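Local coordinates for antifreeze protein (Uncultured bacterium, PDB 6EIO) that binds ice and acts as a bacterial antifreeze protein, probably docking onto ice crystals through two faces of its beta-solenoid, at residues Gln21-Thr26 against Ala102-Thr107. Sequence-based numbering, arbitrary orientation. Where two conformers were deposited one is given.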
loop_
_atom_site.group_PDB
_atom_site.type_symbol
_atom_site.label_atom_id
_atom_site.label_comp_id
_atom_site.label_asym_id
_atom_site.label_seq_id
_atom_site.Cartn_x
_atom_site.Cartn_y
_atom_site.Cartn_z
ATOM N N GLN A 21 -0.947 -20.922 -6.447
ATOM C CA GLN A 21 -0.306 -21.343 -5.214
ATOM C C GLN A 21 -1.272 -22.098 -4.309
ATOM O O GLN A 21 -2.483 -21.879 -4.320
ATOM C CB GLN A 21 0.251 -20.117 -4.479
ATOM C CG GLN A 21 1.343 -19.428 -5.278
ATOM C CD GLN A 21 1.877 -18.185 -4.599
ATOM O OE1 GLN A 21 2.137 -18.191 -3.398
ATOM N NE2 GLN A 21 2.077 -17.129 -5.373
ATOM N N THR A 22 -0.699 -22.997 -3.498
ATOM C CA THR A 22 -1.475 -23.675 -2.471
ATOM C C THR A 22 -1.235 -23.117 -1.081
ATOM O O THR A 22 -2.152 -23.154 -0.258
ATOM C CB THR A 22 -1.181 -25.180 -2.437
ATOM O OG1 THR A 22 0.222 -25.388 -2.231
ATOM C CG2 THR A 22 -1.655 -25.854 -3.709
ATOM N N THR A 23 -0.051 -22.587 -0.787
ATOM C CA THR A 23 0.182 -22.058 0.551
ATOM C C THR A 23 -0.752 -20.881 0.805
ATOM O O THR A 23 -0.850 -19.965 -0.015
ATOM C CB THR A 23 1.632 -21.608 0.693
ATOM O OG1 THR A 23 2.482 -22.732 0.471
ATOM C CG2 THR A 23 1.892 -21.021 2.069
ATOM N N VAL A 24 -1.417 -20.902 1.949
ATOM C CA VAL A 24 -2.342 -19.856 2.352
ATOM C C VAL A 24 -1.561 -18.844 3.191
ATOM O O VAL A 24 -1.108 -19.168 4.284
ATOM C CB VAL A 24 -3.510 -20.457 3.145
ATOM C CG1 VAL A 24 -4.443 -19.379 3.679
ATOM C CG2 VAL A 24 -4.277 -21.450 2.298
ATOM N N GLN A 25 -1.403 -17.621 2.687
ATOM C CA GLN A 25 -0.792 -16.573 3.482
ATOM C C GLN A 25 -1.766 -16.104 4.550
ATOM O O GLN A 25 -2.959 -15.925 4.284
ATOM C CB GLN A 25 -0.435 -15.369 2.605
ATOM C CG GLN A 25 0.731 -15.632 1.686
ATOM C CD GLN A 25 1.968 -16.040 2.440
ATOM O OE1 GLN A 25 2.373 -15.374 3.385
ATOM N NE2 GLN A 25 2.562 -17.159 2.045
ATOM N N THR A 26 -1.248 -15.917 5.760
ATOM C CA THR A 26 -2.014 -15.281 6.814
ATOM C C THR A 26 -2.025 -13.769 6.580
ATOM O O THR A 26 -1.151 -13.218 5.898
ATOM C CB THR A 26 -1.390 -15.566 8.181
ATOM O OG1 THR A 26 -0.064 -15.037 8.198
ATOM C CG2 THR A 26 -1.365 -17.062 8.484
ATOM N N ALA A 102 7.751 -19.351 0.987
ATOM C CA ALA A 102 6.968 -20.546 0.752
ATOM C C ALA A 102 7.546 -21.257 -0.454
ATOM O O ALA A 102 8.011 -20.625 -1.400
ATOM C CB ALA A 102 5.508 -20.203 0.467
ATOM N N SER A 103 7.476 -22.590 -0.432
ATOM C CA SER A 103 8.068 -23.377 -1.513
ATOM C C SER A 103 7.418 -23.077 -2.858
ATOM O O SER A 103 8.054 -23.245 -3.907
ATOM C CB SER A 103 7.951 -24.870 -1.208
ATOM O OG SER A 103 6.599 -25.266 -1.064
ATOM N N ASP A 104 6.155 -22.659 -2.846
ATOM C CA ASP A 104 5.390 -22.375 -4.050
ATOM C C ASP A 104 5.247 -20.874 -4.330
ATOM O O ASP A 104 4.431 -20.485 -5.170
ATOM C CB ASP A 104 4.021 -23.059 -3.987
ATOM C CG ASP A 104 3.195 -22.657 -2.752
ATOM O OD1 ASP A 104 3.774 -22.282 -1.721
ATOM O OD2 ASP A 104 1.952 -22.716 -2.808
ATOM N N MET A 105 6.038 -20.024 -3.678
ATOM C CA MET A 105 5.950 -18.606 -3.980
ATOM C C MET A 105 6.378 -18.347 -5.421
ATOM O O MET A 105 7.111 -19.127 -6.038
ATOM C CB MET A 105 6.801 -17.797 -3.018
ATOM C CG MET A 105 8.255 -17.838 -3.334
ATOM S SD MET A 105 9.140 -16.782 -2.195
ATOM C CE MET A 105 9.366 -17.748 -0.811
ATOM N N VAL A 106 5.910 -17.227 -5.956
ATOM C CA VAL A 106 6.084 -16.906 -7.361
ATOM C C VAL A 106 6.943 -15.665 -7.515
ATOM O O VAL A 106 6.668 -14.634 -6.893
ATOM C CB VAL A 106 4.710 -16.762 -8.033
ATOM C CG1 VAL A 106 4.815 -16.206 -9.439
ATOM C CG2 VAL A 106 4.019 -18.118 -8.054
ATOM N N THR A 107 7.938 -15.747 -8.382
ATOM C CA THR A 107 8.732 -14.584 -8.740
ATOM C C THR A 107 8.074 -13.832 -9.895
ATOM O O THR A 107 7.649 -14.416 -10.894
ATOM C CB THR A 107 10.156 -14.986 -9.080
ATOM O OG1 THR A 107 10.129 -15.918 -10.156
ATOM C CG2 THR A 107 10.799 -15.612 -7.883
HETATM O O HOH W 1 3.453 -19.376 -1.626
#
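The carboxylate of Asp104 reaches across to the bend at Thr22 and Thr23 and takes three hydrogen bonds there. Asp104 CG sits between its own backbone N and carbonyl carbon (chi1 57°), which directs the carboxylate at segment 21-26. OD2 accepts two backbone N-H groups. Thr23 N gives a nearly straight bond of 2.8 Å to Asp104 OD2 on its syn lone pair (172° at the hydrogen). Thr22 N is equally near OD2 but meets it nearly along the C-O axis, and that bond is more bent. The other oxygen, OD1, receives the hydroxyl of Thr23, with OG1 to OD1 of Asp104 only 2.6 Å. This donor sits on the syn side, 25° out of the carboxylate plane. Thr23 OG1, anti to its carbonyl carbon, faces OD1, while CG2 packs on the methyl of Ala102. An alanine in place of Asp104 would probably leave both N-H groups and the Thr23 hydroxyl without their shared acceptor.

Gln21 runs extended past Asp104, its CG 3.3 Å from Asp104 O. Its amide NE2 lies 3.5 Å from CG2 of Val106. A water bridges Gln21 OE1 and Asp104 OD1, and OE1 also accepts from Leu121 N.

Asp104 belongs to a type I turn, Ala102 to Met105, between helix 81-99 and strand 106-107. That strand pairs in parallel with strand 120-124 of the beta-solenoid. The contact thus ties segment 21-26, which precedes strand 36-40, to this turn.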